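Local coordinates for Alpha/beta hydrolase (Enterobacter asburiae, PDB 6KMO), which probably hydrolyses ester bonds as an esterase or lipase of the alpha/beta hydrolase family, at residues T27-V32 with S316-V321; Q57-A62 with F115-R120; N225-S230 with G304-Y309; L270-E275 with K322-Q327; T300-N303 with D308-L311. The protein carries 2 engineered substitutions. One frame throughout, in Å; residues are numbered along the deposited sequence. Where two conformers were deposited one is given.

From the N terminus, 27-32 leads into helix 30-41 and is tied by interaction 1 to the start of the C-terminal helix, closing a loop that holds interactions 2, 3 and 5. Interaction 2 soon fastens helix 52-63 to helix 115-129 and closes before the others within that loop open. Interaction 3 joins the loop at 225-230 to the short strand 305-306 and the turn after it. Interaction 4 starts inside the loops of interactions 1 and 3 but ends beyond both, crossing each as it binds strand 269-274 to helix 319-335. Interaction 5, nested in interaction 4, packs strand 297-302 against the loop at 308-311 and shares Asp308 and Tyr309 with interaction 3.

Interaction 1: residues T27-V32 with S316-V321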
# COMPACT_ATOMS: atom_id res chain seq x y z
N THR A 27 -4.78 5.18 15.74
CA THR A 27 -4.74 6.60 16.03
C THR A 27 -4.41 7.34 14.74
O THR A 27 -3.71 6.80 13.87
CB THR A 27 -3.67 6.94 17.08
OG1 THR A 27 -2.36 6.72 16.54
CG2 THR A 27 -3.84 6.07 18.30
N PRO A 28 -4.93 8.56 14.56
CA PRO A 28 -4.55 9.34 13.38
C PRO A 28 -3.08 9.71 13.43
O PRO A 28 -2.49 9.85 14.50
CB PRO A 28 -5.41 10.60 13.49
CG PRO A 28 -6.53 10.24 14.42
CD PRO A 28 -5.91 9.28 15.39
N THR A 29 -2.48 9.90 12.26
CA THR A 29 -1.17 10.53 12.24
C THR A 29 -1.28 11.95 12.79
O THR A 29 -2.37 12.51 12.92
CB THR A 29 -0.60 10.62 10.84
OG1 THR A 29 -1.46 11.46 10.06
CG2 THR A 29 -0.44 9.26 10.20
N ALA A 30 -0.13 12.55 13.05
CA ALA A 30 -0.12 13.91 13.57
C ALA A 30 -0.78 14.88 12.60
O ALA A 30 -1.54 15.76 13.01
CB ALA A 30 1.30 14.34 13.89
N GLY A 31 -0.50 14.74 11.30
CA GLY A 31 -1.09 15.62 10.32
C GLY A 31 -2.59 15.43 10.20
O GLY A 31 -3.34 16.39 10.03
N VAL A 32 -3.05 14.18 10.26
CA VAL A 32 -4.49 13.95 10.20
C VAL A 32 -5.17 14.46 11.45
O VAL A 32 -6.27 15.03 11.38
CB VAL A 32 -4.76 12.45 9.93
CG1 VAL A 32 -6.25 12.13 10.11
CG2 VAL A 32 -4.30 12.10 8.52
N SER A 316 -3.17 17.06 1.29
CA SER A 316 -2.44 16.69 0.09
C SER A 316 -0.94 16.68 0.28
O SER A 316 -0.23 16.15 -0.59
CB SER A 316 -2.81 17.62 -1.07
OG SER A 316 -2.29 18.91 -0.86
N GLN A 317 -0.42 17.21 1.38
CA GLN A 317 1.00 17.12 1.69
C GLN A 317 1.27 16.11 2.80
O GLN A 317 2.42 15.98 3.25
CB GLN A 317 1.58 18.49 2.02
CG GLN A 317 1.76 19.36 0.77
CD GLN A 317 2.74 18.76 -0.22
OE1 GLN A 317 3.84 18.33 0.15
NE2 GLN A 317 2.34 18.69 -1.48
N GLU A 318 0.26 15.38 3.24
CA GLU A 318 0.49 14.33 4.22
C GLU A 318 1.36 13.24 3.59
O GLU A 318 1.07 12.79 2.48
CB GLU A 318 -0.85 13.75 4.67
CG GLU A 318 -0.78 12.64 5.71
CD GLU A 318 -0.34 13.12 7.09
OE1 GLU A 318 -0.38 14.34 7.36
OE2 GLU A 318 0.04 12.26 7.93
N PRO A 319 2.44 12.80 4.25
CA PRO A 319 3.32 11.83 3.59
C PRO A 319 2.60 10.60 3.08
O PRO A 319 2.85 10.18 1.94
CB PRO A 319 4.36 11.50 4.67
CG PRO A 319 4.45 12.81 5.43
CD PRO A 319 3.03 13.32 5.49
N THR A 320 1.71 10.03 3.89
CA THR A 320 0.99 8.83 3.48
C THR A 320 0.15 9.07 2.24
O THR A 320 0.01 8.17 1.41
CB THR A 320 0.09 8.35 4.62
OG1 THR A 320 0.89 7.92 5.72
CG2 THR A 320 -0.83 7.20 4.21
N VAL A 321 -0.47 10.24 2.13
CA VAL A 321 -1.29 10.55 0.96
C VAL A 321 -0.45 10.52 -0.30
O VAL A 321 -0.81 9.88 -1.30
CB VAL A 321 -2.00 11.91 1.14
CG1 VAL A 321 -2.63 12.38 -0.17
CG2 VAL A 321 -3.04 11.81 2.26
O HOH W 1 1.60 13.17 10.06
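The carboxylate of Glu318 meets Thr29 over one face: OG1 of Thr29 donates to OE2 at 2.7 Å from well above the carboxylate plane, 53° out of it. On the same side, Gly31 CA rests 3.3 Å from OE1. A water, nearer the plane and slightly to its other side, donates to Glu318 OE2 at 2.8 Å and accepts from Gly31 N at 2.9 Å. The acid chain reaches this place with CG anti to the backbone N (chi1 -180°) and a bend at chi2 that turns its end toward the start of helix 30-41. Thr29 comes from the opposite direction as the N-cap of helix 30-41, and its hydroxyl works both ways, giving its proton to the carboxylate and accepting from Val32 N at 3.2 Å in a fairly straight capping bond (162°). Val32 only brushes the carboxylate, CG2 lying 4.3 Å from Glu318 CD. Glu318 is itself the residue right before a helix, so the contact brings the N-terminal ends of helices 30-41 and 319-335 together. Nearby, Thr29 forms a backbone bond with Gly304, and Ala30 N binds Asp291 of the second subunit, so the same helix start also faces the dimer interface. Oxygen OE2 is thus gripped by a hydroxyl and a water, while OE1 lies against the backbone of the first helical turn. The N-terminal end of helix 30-41, whose Gly31 N reaches the acid through the water, would probably favour the charged form of this buried carboxylate.

Interaction 2: residues Q57-A62 with F115-R120; sequences QVLIGA and FPTHER
Thr117 lays its methyl group across the backbone and side chains of helix 52-63, with CG2 3.8 Å from Ile60 CA and 3.9 Å from Leu59 CG. The Leu59 side chain crosses that of Thr117 at about a right angle, presenting its branch point, whereas Ile60 runs past more obliquely and brings CG1 to 4.1 Å from the same methyl. The first torsion of Thr117 (chi1 55°) puts OG1 between its own backbone N and carbonyl carbon and leaves CG2 for the neighbouring helix. Helix 115-129 is the crossover between the parallel strands 99-105 and 132-136 of the alpha/beta hydrolase sheet, and helix 52-63 packs against it near Thr117. The hydroxyl, meanwhile, bonds to Asp114 OD1 and accepts from His118 ND1 at 2.9 Å, almost in the plane of the imidazole. His118 NE2 is bonded to Asn179, and the ring meets His106, which begins an HGGG sequence that in related esterases forms the oxyanion hole. The threonine is therefore split by chemistry: its methyl packs apolarly, its carbonyl takes a bond from Gln63 NE2 of helix 52-63, and its buried hydroxyl, satisfied within its own chain region, helps fix the rotation of the His118 ring.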
# COMPACT_ATOMS: atom_id res chain seq x y z
N GLN A 57 -21.62 22.85 -0.46
CA GLN A 57 -20.72 23.99 -0.27
C GLN A 57 -19.63 23.69 0.75
O GLN A 57 -18.52 24.25 0.64
CB GLN A 57 -21.53 25.22 0.13
CG GLN A 57 -22.40 25.73 -1.00
CD GLN A 57 -23.37 26.81 -0.58
OE1 GLN A 57 -24.02 26.71 0.46
NE2 GLN A 57 -23.47 27.86 -1.39
N VAL A 58 -19.89 22.80 1.71
CA VAL A 58 -18.85 22.41 2.67
C VAL A 58 -17.68 21.77 1.94
O VAL A 58 -16.52 22.13 2.15
CB VAL A 58 -19.42 21.47 3.74
CG1 VAL A 58 -18.31 20.95 4.65
CG2 VAL A 58 -20.49 22.19 4.56
N LEU A 59 -17.96 20.80 1.07
CA LEU A 59 -16.87 20.14 0.36
C LEU A 59 -16.24 21.08 -0.66
O LEU A 59 -15.01 21.10 -0.81
CB LEU A 59 -17.36 18.85 -0.30
CG LEU A 59 -16.28 18.06 -1.03
CD1 LEU A 59 -15.19 17.57 -0.09
CD2 LEU A 59 -16.92 16.90 -1.78
N ILE A 60 -17.05 21.88 -1.35
CA ILE A 60 -16.50 22.84 -2.29
C ILE A 60 -15.47 23.74 -1.60
O ILE A 60 -14.36 23.92 -2.08
CB ILE A 60 -17.62 23.65 -2.96
CG1 ILE A 60 -18.46 22.74 -3.87
CG2 ILE A 60 -17.04 24.85 -3.73
CD1 ILE A 60 -19.76 23.37 -4.35
N GLY A 61 -15.83 24.29 -0.44
CA GLY A 61 -14.92 25.19 0.26
C GLY A 61 -13.69 24.51 0.83
O GLY A 61 -12.60 25.08 0.83
N ALA A 62 -13.85 23.28 1.32
CA ALA A 62 -12.70 22.56 1.83
C ALA A 62 -11.66 22.35 0.75
O ALA A 62 -10.46 22.34 1.03
CB ALA A 62 -13.15 21.20 2.37
N PHE A 115 -16.26 17.71 -10.41
CA PHE A 115 -14.89 17.70 -10.91
C PHE A 115 -13.98 18.63 -10.11
O PHE A 115 -12.91 18.17 -9.65
CB PHE A 115 -14.82 17.95 -12.42
CG PHE A 115 -13.40 18.04 -12.93
CD1 PHE A 115 -12.64 16.90 -13.14
CD2 PHE A 115 -12.82 19.27 -13.17
CE1 PHE A 115 -11.33 16.98 -13.57
CE2 PHE A 115 -11.50 19.36 -13.61
CZ PHE A 115 -10.77 18.22 -13.83
N PRO A 116 -14.29 19.92 -9.91
CA PRO A 116 -13.32 20.78 -9.20
C PRO A 116 -12.93 20.24 -7.84
O PRO A 116 -11.74 20.30 -7.48
CB PRO A 116 -14.03 22.14 -9.15
CG PRO A 116 -14.94 22.12 -10.31
CD PRO A 116 -15.43 20.69 -10.43
N THR A 117 -13.88 19.72 -7.06
CA THR A 117 -13.51 19.18 -5.76
C THR A 117 -12.52 18.03 -5.87
O THR A 117 -11.70 17.82 -4.96
CB THR A 117 -14.73 18.68 -4.96
OG1 THR A 117 -15.48 17.73 -5.72
CG2 THR A 117 -15.63 19.83 -4.50
N HIS A 118 -12.59 17.25 -6.93
CA HIS A 118 -11.75 16.07 -7.11
C HIS A 118 -10.56 16.29 -8.02
O HIS A 118 -9.77 15.36 -8.23
CB HIS A 118 -12.59 14.90 -7.65
CG HIS A 118 -13.47 14.28 -6.60
ND1 HIS A 118 -14.48 14.97 -5.97
CD2 HIS A 118 -13.46 13.04 -6.05
CE1 HIS A 118 -15.05 14.18 -5.07
NE2 HIS A 118 -14.45 13.01 -5.10
N GLU A 119 -10.36 17.52 -8.52
CA GLU A 119 -9.36 17.74 -9.56
C GLU A 119 -7.94 17.43 -9.09
O GLU A 119 -7.16 16.83 -9.84
CB GLU A 119 -9.46 19.17 -10.11
CG GLU A 119 -8.45 19.41 -11.21
CD GLU A 119 -8.67 20.68 -11.98
OE1 GLU A 119 -9.46 21.53 -11.51
OE2 GLU A 119 -8.07 20.81 -13.07
N ARG A 120 -7.57 17.83 -7.88
CA ARG A 120 -6.21 17.59 -7.44
C ARG A 120 -5.92 16.09 -7.36
O ARG A 120 -4.88 15.61 -7.84
CB ARG A 120 -5.96 18.27 -6.10
CG ARG A 120 -4.48 18.39 -5.75
CD ARG A 120 -4.19 17.89 -4.36
NE ARG A 120 -4.11 16.43 -4.31
CZ ARG A 120 -4.84 15.64 -3.53
NH1 ARG A 120 -5.81 16.09 -2.75
NH2 ARG A 120 -4.58 14.35 -3.56

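Interaction 3: residues N225-S230 with G304-Y309; sequences NGYFLS and GMIHDY
Leu229 starts its approach to His307 at CB, which sits 3.9 Å from both CB and CD2 of the histidine. With CG anti to the backbone N (chi1 175°), the branch then swings over the imidazole, and methyl CD2 settles above the middle of the ring, 3.5 Å from its centroid and 11° off the normal. This is a CH-pi contact over one face, with CD2 reaching CG of His307 at 3.5 Å. The histidine's ND1 is bonded to Asp277 OD2 and its side chain touches Ser180, which lies in a GxSxG nucleophile elbow; the three are consistent with the catalytic triad of the alpha/beta hydrolase fold, and Leu229, from the loop before helix 231-241, lies against the ring of this probable catalytic histidine. Trp208 meets the same ring edge-to-face. Just ahead of the histidine, Ile306 is packed by Tyr227 and Phe228, the two residues before Leu229: its CG2 is 4.2 Å from Tyr227 CB and lies at the edge of the tyrosine ring, while CD1 is 4.3 Å from Phe228 CB. A water lies between the two backbones, 2.7 Å from Tyr227 O, and accepts from His307 N at 2.9 Å. Ile306 to Tyr309 form a type II beta turn, closed by a weak bond from Tyr309 N to Ile306 O.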
# COMPACT_ATOMS: atom_id res chain seq x y z
N ASN A 225 -18.20 8.72 15.00
CA ASN A 225 -18.15 10.17 15.03
C ASN A 225 -16.72 10.63 15.28
O ASN A 225 -15.93 9.90 15.89
CB ASN A 225 -19.03 10.76 16.14
CG ASN A 225 -20.51 10.65 15.83
OD1 ASN A 225 -21.00 11.26 14.87
ND2 ASN A 225 -21.21 9.86 16.60
N GLY A 226 -16.41 11.83 14.80
CA GLY A 226 -15.15 12.48 15.08
C GLY A 226 -14.07 12.30 14.04
O GLY A 226 -13.00 12.92 14.16
N TYR A 227 -14.29 11.47 13.02
CA TYR A 227 -13.28 11.17 12.01
C TYR A 227 -13.71 11.67 10.64
O TYR A 227 -13.44 11.03 9.61
CB TYR A 227 -12.96 9.68 12.02
CG TYR A 227 -12.44 9.22 13.36
CD1 TYR A 227 -11.08 9.24 13.64
CD2 TYR A 227 -13.30 8.79 14.35
CE1 TYR A 227 -10.60 8.83 14.88
CE2 TYR A 227 -12.83 8.38 15.59
CZ TYR A 227 -11.47 8.41 15.85
OH TYR A 227 -10.98 7.99 17.08
N PHE A 228 -14.29 12.88 10.62
CA PHE A 228 -14.93 13.50 9.47
C PHE A 228 -16.15 12.69 9.04
O PHE A 228 -17.27 12.99 9.45
CB PHE A 228 -13.96 13.76 8.32
CG PHE A 228 -14.44 14.81 7.32
CD1 PHE A 228 -15.73 15.33 7.38
CD2 PHE A 228 -13.60 15.28 6.32
CE1 PHE A 228 -16.17 16.28 6.47
CE2 PHE A 228 -14.03 16.23 5.41
CZ PHE A 228 -15.31 16.73 5.48
N LEU A 229 -15.96 11.66 8.23
CA LEU A 229 -17.12 10.91 7.76
C LEU A 229 -17.75 10.21 8.96
O LEU A 229 -17.11 9.39 9.61
CB LEU A 229 -16.73 9.89 6.70
CG LEU A 229 -17.88 8.98 6.24
CD1 LEU A 229 -18.94 9.81 5.54
CD2 LEU A 229 -17.37 7.88 5.34
N SER A 230 -19.02 10.51 9.23
CA SER A 230 -19.71 9.91 10.35
C SER A 230 -20.71 8.85 9.91
O SER A 230 -21.11 8.78 8.74
CB SER A 230 -20.47 10.97 11.14
OG SER A 230 -21.55 11.42 10.35
N GLY A 304 -3.33 5.24 10.09
CA GLY A 304 -3.35 6.60 10.55
C GLY A 304 -4.24 7.51 9.74
O GLY A 304 -4.29 8.71 10.04
N MET A 305 -4.92 6.99 8.73
CA MET A 305 -5.68 7.80 7.79
C MET A 305 -7.17 7.77 8.12
O MET A 305 -7.71 6.79 8.63
CB MET A 305 -5.49 7.30 6.35
CG MET A 305 -4.11 7.48 5.75
SD MET A 305 -3.51 9.25 5.69
CE MET A 305 -2.39 9.26 7.18
N ILE A 306 -7.83 8.87 7.78
CA ILE A 306 -9.27 8.95 7.77
C ILE A 306 -9.82 8.70 6.37
O ILE A 306 -9.09 8.73 5.38
CB ILE A 306 -9.77 10.33 8.29
CG1 ILE A 306 -9.14 11.46 7.48
CG2 ILE A 306 -9.52 10.47 9.77
CD1 ILE A 306 -9.78 12.80 7.73
N HIS A 307 -11.13 8.48 6.30
CA HIS A 307 -11.83 8.46 5.03
C HIS A 307 -11.44 9.65 4.16
O HIS A 307 -11.31 10.77 4.63
CB HIS A 307 -13.34 8.50 5.30
CG HIS A 307 -14.16 8.35 4.06
ND1 HIS A 307 -14.26 7.16 3.39
CD2 HIS A 307 -14.85 9.27 3.34
CE1 HIS A 307 -15.01 7.35 2.31
NE2 HIS A 307 -15.38 8.61 2.26
N ASP A 308 -11.27 9.40 2.86
CA ASP A 308 -11.00 10.46 1.89
C ASP A 308 -9.64 11.12 2.13
O ASP A 308 -9.40 12.25 1.69
CB ASP A 308 -12.12 11.51 1.83
CG ASP A 308 -13.13 11.25 0.73
OD1 ASP A 308 -12.81 10.60 -0.30
OD2 ASP A 308 -14.27 11.75 0.89
N TYR A 309 -8.69 10.39 2.72
CA TYR A 309 -7.36 10.94 2.93
C TYR A 309 -6.77 11.44 1.62
O TYR A 309 -6.15 12.51 1.58
CB TYR A 309 -6.43 9.93 3.60
CG TYR A 309 -6.22 8.59 2.90
CD1 TYR A 309 -7.03 7.52 3.19
CD2 TYR A 309 -5.19 8.40 1.99
CE1 TYR A 309 -6.86 6.29 2.57
CE2 TYR A 309 -5.00 7.16 1.35
CZ TYR A 309 -5.85 6.11 1.67
OH TYR A 309 -5.74 4.87 1.06
O HOH W 2 -12.75 8.57 8.65

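Interaction 4: residues L270-E275 with K322-Q327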
# COMPACT_ATOMS: atom_id res chain seq x y z
N LEU A 270 -7.44 -3.28 -7.20
CA LEU A 270 -6.74 -2.75 -6.04
C LEU A 270 -7.77 -2.05 -5.18
O LEU A 270 -8.52 -1.21 -5.69
CB LEU A 270 -5.66 -1.75 -6.46
CG LEU A 270 -5.02 -0.96 -5.31
CD1 LEU A 270 -4.25 -1.86 -4.35
CD2 LEU A 270 -4.09 0.09 -5.86
N ILE A 271 -7.81 -2.37 -3.88
CA ILE A 271 -8.63 -1.65 -2.91
C ILE A 271 -7.69 -1.00 -1.91
O ILE A 271 -6.85 -1.69 -1.33
CB ILE A 271 -9.61 -2.58 -2.19
CG1 ILE A 271 -10.61 -3.19 -3.16
CG2 ILE A 271 -10.33 -1.83 -1.07
CD1 ILE A 271 -11.41 -4.36 -2.61
N GLN A 272 -7.83 0.31 -1.71
CA GLN A 272 -7.18 0.97 -0.58
C GLN A 272 -8.22 1.24 0.49
O GLN A 272 -9.33 1.69 0.19
CB GLN A 272 -6.54 2.31 -0.97
CG GLN A 272 -5.47 2.21 -2.04
CD GLN A 272 -4.58 3.43 -2.13
OE1 GLN A 272 -4.88 4.49 -1.55
NE2 GLN A 272 -3.48 3.31 -2.87
N THR A 273 -7.86 0.99 1.75
CA THR A 273 -8.71 1.38 2.86
C THR A 273 -7.94 2.28 3.82
O THR A 273 -6.71 2.28 3.86
CB THR A 273 -9.28 0.17 3.60
OG1 THR A 273 -8.18 -0.56 4.14
CG2 THR A 273 -10.15 -0.70 2.69
N ALA A 274 -8.70 3.07 4.57
CA ALA A 274 -8.17 3.93 5.62
C ALA A 274 -8.39 3.26 6.96
O ALA A 274 -9.48 2.76 7.24
CB ALA A 274 -8.88 5.27 5.60
N GLU A 275 -7.36 3.29 7.82
CA GLU A 275 -7.47 2.60 9.11
C GLU A 275 -8.62 3.16 9.96
O GLU A 275 -9.29 2.40 10.65
CB GLU A 275 -6.15 2.69 9.88
CG GLU A 275 -6.20 2.04 11.27
CD GLU A 275 -4.94 2.23 12.07
OE1 GLU A 275 -4.21 3.22 11.87
OE2 GLU A 275 -4.69 1.34 12.92
N LYS A 322 0.67 11.23 -0.29
CA LYS A 322 1.51 11.29 -1.47
C LYS A 322 1.97 9.91 -1.89
O LYS A 322 1.95 9.57 -3.08
CB LYS A 322 2.71 12.20 -1.21
CG LYS A 322 2.28 13.65 -0.99
CD LYS A 322 3.46 14.63 -1.05
CE LYS A 322 4.20 14.71 0.25
NZ LYS A 322 5.25 15.77 0.18
N VAL A 323 2.35 9.08 -0.92
CA VAL A 323 2.80 7.73 -1.24
C VAL A 323 1.63 6.88 -1.72
O VAL A 323 1.74 6.18 -2.73
CB VAL A 323 3.55 7.11 -0.05
CG1 VAL A 323 3.78 5.61 -0.25
CG2 VAL A 323 4.86 7.85 0.16
N ALA A 324 0.49 6.93 -1.02
CA ALA A 324 -0.64 6.10 -1.41
C ALA A 324 -1.07 6.38 -2.85
O ALA A 324 -1.41 5.44 -3.60
CB ALA A 324 -1.83 6.35 -0.47
N LEU A 325 -1.10 7.64 -3.26
CA LEU A 325 -1.57 7.96 -4.60
C LEU A 325 -0.52 7.59 -5.64
O LEU A 325 -0.87 7.11 -6.73
CB LEU A 325 -1.99 9.43 -4.69
CG LEU A 325 -3.18 9.76 -3.78
CD1 LEU A 325 -3.52 11.25 -3.87
CD2 LEU A 325 -4.42 8.92 -4.10
N GLU A 326 0.76 7.79 -5.33
CA GLU A 326 1.82 7.28 -6.21
C GLU A 326 1.68 5.77 -6.41
O GLU A 326 1.83 5.27 -7.52
CB GLU A 326 3.21 7.63 -5.66
CG GLU A 326 4.36 7.20 -6.56
CD GLU A 326 4.43 8.00 -7.86
OE1 GLU A 326 3.95 9.15 -7.89
OE2 GLU A 326 4.98 7.47 -8.85
N GLN A 327 1.39 5.05 -5.33
CA GLN A 327 1.31 3.60 -5.37
C GLN A 327 0.07 3.13 -6.13
O GLN A 327 0.13 2.11 -6.85
CB GLN A 327 1.34 3.06 -3.94
CG GLN A 327 2.69 3.24 -3.26
CD GLN A 327 2.75 2.65 -1.87
OE1 GLN A 327 1.76 2.65 -1.13
NE2 GLN A 327 3.92 2.17 -1.49
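In the alpha/beta hydrolase fold the C-terminal helix packs on one face of the central sheet, and here Gln272 of strand 269-274 meets Ala324 of helix 319-335 in that layer. The strand is next to last in the parallel part of the sheet, beside strand 297-302. The glutamine leaves the strand toward the helix with CG beside its backbone N (chi1 -60°), and beyond CG the chain is extended, so that its amide is carried from sheet to helix, where the nearest CA atoms, those of Gln272 and Ala324, are still 8.4 Å apart. At the far end NE2 donates to the backbone carbonyl oxygen of Ala324 at 3.1 Å, and the N-H points almost straight at it (166°). The acceptor lies practically in the plane of the glutamine amide. Relative to the Ala324 carbonyl, however, the donor lies above the plane, 40° out of it. The other end of the amide is occupied too: Gln272 OE1 is bonded to the hydroxyl of Tyr309, its stronger partner, which fixes which way round the amide is turned. Tyr302 of the neighbouring strand touches both Gln272 and Ala324. Gln327, one turn further along the helix, binds through its O to Gln327 NE2 of the second subunit. A buried polar chain thus has a partner at both ends of its amide. The alanine methyl closes the contact, its CB lying 3.7 Å from Gln272 OE1.

Interaction 5: residues T300-N303 with D308-L311; sequences TRYN and DYGL
Tyr302 takes a first torsion of -73°, with CG beside its backbone N and anti to the carbonyl carbon, while Tyr309, at chi1 58°, has CG between its backbone N and carbonyl carbon; together these aim the two rings at each other from strand and loop. The side chains cross at about a right angle. Contact is made chiefly by the phenol end of Tyr309, whose OH stands 3.3 Å from Tyr302 CD1 and whose CZ is 4.2 Å from Tyr302 CB. The ring planes are inclined at 41° and the centroids lie 5.9 Å apart. Tyr302 belongs to strand 297-302, at the edge of the hydrolase sheet within this chain, and Tyr309 to the loop after the short strand 305-306, so the pair folds that loop back onto strand 297-302. The strand also pairs antiparallel with a strand of the second subunit, carrying the sheet across the dimer interface. Both hydroxyls find their hydrogen-bond partners elsewhere, Tyr302 OH at Gln327 OE1 of the C-terminal helix and Tyr309 OH at Gln272. Helix 319-335 packs on both rings through Ala324, with Thr320 against Tyr302 and Val321 against Tyr309.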
# COMPACT_ATOMS: atom_id res chain seq x y z
N THR A 300 -4.91 -2.96 0.44
CA THR A 300 -3.91 -2.23 1.22
C THR A 300 -4.61 -1.29 2.18
O THR A 300 -5.36 -0.40 1.75
CB THR A 300 -3.00 -1.39 0.32
OG1 THR A 300 -2.52 -2.15 -0.79
CG2 THR A 300 -1.80 -0.86 1.10
N ARG A 301 -4.37 -1.47 3.47
CA ARG A 301 -4.84 -0.55 4.49
C ARG A 301 -3.73 0.45 4.80
O ARG A 301 -2.60 0.05 5.11
CB ARG A 301 -5.19 -1.32 5.77
CG ARG A 301 -5.66 -0.44 6.92
CD ARG A 301 -5.71 -1.19 8.23
NE ARG A 301 -6.83 -2.11 8.28
CZ ARG A 301 -7.33 -2.64 9.38
NH1 ARG A 301 -6.77 -2.37 10.55
NH2 ARG A 301 -8.38 -3.44 9.32
N TYR A 302 -4.04 1.73 4.73
CA TYR A 302 -3.11 2.81 5.05
C TYR A 302 -3.38 3.26 6.48
O TYR A 302 -4.47 3.76 6.80
CB TYR A 302 -3.19 3.95 4.03
CG TYR A 302 -2.56 3.56 2.70
CD1 TYR A 302 -3.27 2.80 1.79
CD2 TYR A 302 -1.25 3.89 2.40
CE1 TYR A 302 -2.70 2.40 0.59
CE2 TYR A 302 -0.67 3.49 1.20
CZ TYR A 302 -1.41 2.75 0.30
OH TYR A 302 -0.87 2.32 -0.90
N ASN A 303 -2.40 3.04 7.36
CA ASN A 303 -2.63 3.35 8.76
C ASN A 303 -2.59 4.85 9.05
O ASN A 303 -1.97 5.64 8.35
CB ASN A 303 -1.62 2.61 9.64
CG ASN A 303 -2.07 1.24 10.05
OD1 ASN A 303 -3.10 0.73 9.59
ND2 ASN A 303 -1.31 0.61 10.94
N ASP A 308 -11.27 9.40 2.86
CA ASP A 308 -11.00 10.46 1.89
C ASP A 308 -9.64 11.12 2.13
O ASP A 308 -9.40 12.25 1.69
CB ASP A 308 -12.12 11.51 1.83
CG ASP A 308 -13.13 11.25 0.73
OD1 ASP A 308 -12.81 10.60 -0.30
OD2 ASP A 308 -14.27 11.75 0.89
N TYR A 309 -8.69 10.39 2.72
CA TYR A 309 -7.36 10.94 2.93
C TYR A 309 -6.77 11.44 1.62
O TYR A 309 -6.15 12.51 1.58
CB TYR A 309 -6.43 9.93 3.60
CG TYR A 309 -6.22 8.59 2.90
CD1 TYR A 309 -7.03 7.52 3.19
CD2 TYR A 309 -5.19 8.40 1.99
CE1 TYR A 309 -6.86 6.29 2.57
CE2 TYR A 309 -5.00 7.16 1.35
CZ TYR A 309 -5.85 6.11 1.67
OH TYR A 309 -5.74 4.87 1.06
N GLY A 310 -6.97 10.70 0.52
CA GLY A 310 -6.39 11.11 -0.75
C GLY A 310 -7.18 12.16 -1.50
O GLY A 310 -6.69 12.68 -2.51
N LEU A 311 -8.41 12.46 -1.07
CA LEU A 311 -9.20 13.51 -1.69
C LEU A 311 -8.96 14.87 -1.05
O LEU A 311 -8.76 15.85 -1.76
CB LEU A 311 -10.70 13.18 -1.55
CG LEU A 311 -11.66 14.31 -1.95
CD1 LEU A 311 -11.56 14.57 -3.44
CD2 LEU A 311 -13.09 13.99 -1.56